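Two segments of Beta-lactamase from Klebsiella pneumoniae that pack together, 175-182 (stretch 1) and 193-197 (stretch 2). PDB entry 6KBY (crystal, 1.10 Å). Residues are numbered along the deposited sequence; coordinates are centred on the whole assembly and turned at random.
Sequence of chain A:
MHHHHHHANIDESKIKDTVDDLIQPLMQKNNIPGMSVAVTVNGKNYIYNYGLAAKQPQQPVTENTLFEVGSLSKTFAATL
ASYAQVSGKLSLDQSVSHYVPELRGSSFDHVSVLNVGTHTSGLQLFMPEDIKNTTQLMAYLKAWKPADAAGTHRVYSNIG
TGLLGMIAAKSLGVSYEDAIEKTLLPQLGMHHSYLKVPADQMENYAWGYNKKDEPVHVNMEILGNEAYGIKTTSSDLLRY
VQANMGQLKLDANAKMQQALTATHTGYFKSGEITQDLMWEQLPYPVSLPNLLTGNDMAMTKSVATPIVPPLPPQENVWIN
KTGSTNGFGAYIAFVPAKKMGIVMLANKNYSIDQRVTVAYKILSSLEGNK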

# COMPACT_ATOMS: atom_id res chain seq x y z
N SER A 175 13.95 6.97 -13.96
CA SER A 175 13.90 7.20 -12.52
C SER A 175 12.60 6.63 -11.96
O SER A 175 11.62 6.45 -12.68
CB SER A 175 13.95 8.69 -12.22
OG SER A 175 12.76 9.32 -12.66
N TYR A 176 12.59 6.37 -10.65
CA TYR A 176 11.37 5.87 -10.03
C TYR A 176 10.22 6.86 -10.18
O TYR A 176 9.08 6.47 -10.45
CB TYR A 176 11.61 5.54 -8.55
CG TYR A 176 10.40 4.90 -7.92
CD1 TYR A 176 10.09 3.58 -8.18
CD2 TYR A 176 9.56 5.62 -7.08
CE1 TYR A 176 8.99 2.98 -7.63
CE2 TYR A 176 8.44 5.03 -6.51
CZ TYR A 176 8.16 3.70 -6.79
OH TYR A 176 7.06 3.07 -6.27
N GLU A 177 10.51 8.15 -10.04
CA GLU A 177 9.48 9.17 -10.17
C GLU A 177 8.87 9.16 -11.56
O GLU A 177 7.64 9.24 -11.70
CB GLU A 177 10.08 10.54 -9.86
CG GLU A 177 10.59 10.71 -8.43
CD GLU A 177 11.78 9.81 -8.09
OE1 GLU A 177 12.73 9.72 -8.91
OE2 GLU A 177 11.76 9.16 -7.01
N ASP A 178 9.70 9.06 -12.60
CA ASP A 178 9.18 8.96 -13.96
C ASP A 178 8.43 7.66 -14.17
O ASP A 178 7.38 7.64 -14.82
CB ASP A 178 10.33 9.06 -14.98
CG ASP A 178 10.74 10.49 -15.27
OD1 ASP A 178 10.09 11.43 -14.76
OD2 ASP A 178 11.72 10.66 -16.02
N ALA A 179 8.96 6.55 -13.65
CA ALA A 179 8.28 5.27 -13.81
C ALA A 179 6.86 5.33 -13.25
O ALA A 179 5.92 4.82 -13.87
CB ALA A 179 9.08 4.17 -13.11
N ILE A 180 6.69 5.95 -12.09
CA ILE A 180 5.39 5.99 -11.44
C ILE A 180 4.48 7.03 -12.09
O ILE A 180 3.33 6.73 -12.44
CB ILE A 180 5.56 6.25 -9.93
CG1 ILE A 180 6.28 5.07 -9.25
CG2 ILE A 180 4.23 6.54 -9.28
CD1 ILE A 180 5.59 3.73 -9.42
N GLU A 181 4.96 8.26 -12.26
CA GLU A 181 4.09 9.33 -12.73
C GLU A 181 3.92 9.37 -14.24
O GLU A 181 2.92 9.92 -14.72
CB GLU A 181 4.56 10.69 -12.22
CG GLU A 181 4.42 10.85 -10.71
CD GLU A 181 4.56 12.29 -10.26
OE1 GLU A 181 5.04 13.13 -11.06
OE2 GLU A 181 4.19 12.61 -9.12
N LYS A 182 4.87 8.84 -15.01
CA LYS A 182 4.77 8.85 -16.46
C LYS A 182 4.32 7.52 -17.05
O LYS A 182 3.71 7.51 -18.12
CB LYS A 182 6.09 9.27 -17.11
CG LYS A 182 6.55 10.66 -16.75
CD LYS A 182 5.69 11.71 -17.41
CE LYS A 182 6.17 13.09 -17.02
NZ LYS A 182 5.45 14.16 -17.76
N SER A 193 -3.34 10.94 -8.84
CA SER A 193 -2.42 10.25 -7.95
C SER A 193 -1.03 10.76 -8.28
O SER A 193 -0.67 10.87 -9.46
CB SER A 193 -2.49 8.74 -8.19
OG SER A 193 -3.79 8.25 -7.92
N TYR A 194 -0.25 11.08 -7.25
CA TYR A 194 1.01 11.79 -7.46
C TYR A 194 2.03 11.38 -6.41
O TYR A 194 1.69 11.06 -5.27
CB TYR A 194 0.82 13.30 -7.31
CG TYR A 194 -0.33 13.86 -8.10
CD1 TYR A 194 -0.21 14.15 -9.45
CD2 TYR A 194 -1.55 14.12 -7.48
CE1 TYR A 194 -1.27 14.67 -10.17
CE2 TYR A 194 -2.62 14.64 -8.20
CZ TYR A 194 -2.47 14.91 -9.53
OH TYR A 194 -3.53 15.43 -10.23
N LEU A 195 3.30 11.45 -6.81
CA LEU A 195 4.39 11.56 -5.85
C LEU A 195 4.68 13.01 -5.49
O LEU A 195 5.05 13.29 -4.35
CB LEU A 195 5.66 10.90 -6.40
CG LEU A 195 5.56 9.39 -6.60
CD1 LEU A 195 6.75 8.87 -7.39
CD2 LEU A 195 5.44 8.68 -5.27
N LYS A 196 4.52 13.93 -6.44
CA LYS A 196 4.64 15.37 -6.23
C LYS A 196 3.34 16.01 -6.68
O LYS A 196 3.03 16.00 -7.88
CB LYS A 196 5.79 15.93 -7.07
CG LYS A 196 7.19 15.65 -6.58
CD LYS A 196 8.21 16.26 -7.54
CE LYS A 196 9.65 16.05 -7.08
NZ LYS A 196 10.62 16.24 -8.19
N VAL A 197 2.60 16.59 -5.74
CA VAL A 197 1.30 17.19 -6.09
C VAL A 197 1.54 18.45 -6.90
O VAL A 197 2.31 19.33 -6.48
CB VAL A 197 0.51 17.49 -4.81
CG1 VAL A 197 -0.78 18.23 -5.14
CG2 VAL A 197 0.22 16.20 -4.03

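Read for its rules, this contact sets the opening of a helix that continues beyond 182 against a piece of chain that is leaving an extended run, and it is held by one carboxylate and one leucine. The helix, which begins at 176, is started by S175: its OG accepts from D178 N at 3.1 Å, a capping bond that satisfies an amide the first turn cannot serve. From there backbone bonds run from each amide to the fourth residue before it, E181 N to E177 O at 2.9 Å among them, with a wider pi-type turn at 179-182. E177 and E181 thus lie about one turn apart, and they carry the nearest CA approaches: E181 CA to Y194 CA at 6.6 Å and E177 CA to L195 CA at 7.1 Å.

Stretch 2 begins at S193, which makes no contact with the helix; its OG is hydrogen-bonded elsewhere in the structure. Y194 points its CA-to-CB bond away, so the ring adds little here, yet its CB still comes within 3.9 Å of E181 OE2.

L195 is the centre of the packing. Its CA-to-CB bond points toward the helix, and with chi1 m and chi2 t its CD1 settles among helix residues: 3.8 Å from I180 CB, 3.9 Å from E177 CA and 4.3 Å from Y176 CE2. I180 and Y176 supply apolar surface, the tyrosine ring meeting the methyl obliquely, while E177 contributes backbone as well as the aliphatic part of its side chain, its CG lying 4.4 Å from L195 CD1. A methyl group asks for no direction, so close fit and exclusion of water are the natural source of stability here.

The same residue also carries the first polar bond. L195 N donates to E181 OE2 at 2.7 Å, a short bond but a bent one, with an angle of 138° at the hydrogen. K196 N donates to the same E181 OE2 at 3.0 Å and is much straighter, at 165°. Two successive amides thus converge on a single carboxylate oxygen, whose negative charge suits two donors. E181 reaches them with chi1 m and chi2 t, its CA-to-CB bond already directed toward stretch 2. The lysine side chain itself runs out extended, with chi1 m and chi2, chi3 and chi4 all t, and takes no part in these bonds.

By V197 the chain has turned its side chain away and the contact ends. In all, 261 Å² is buried, a modest area in which a directional polar clamp sits beside a leucine packed against the helix.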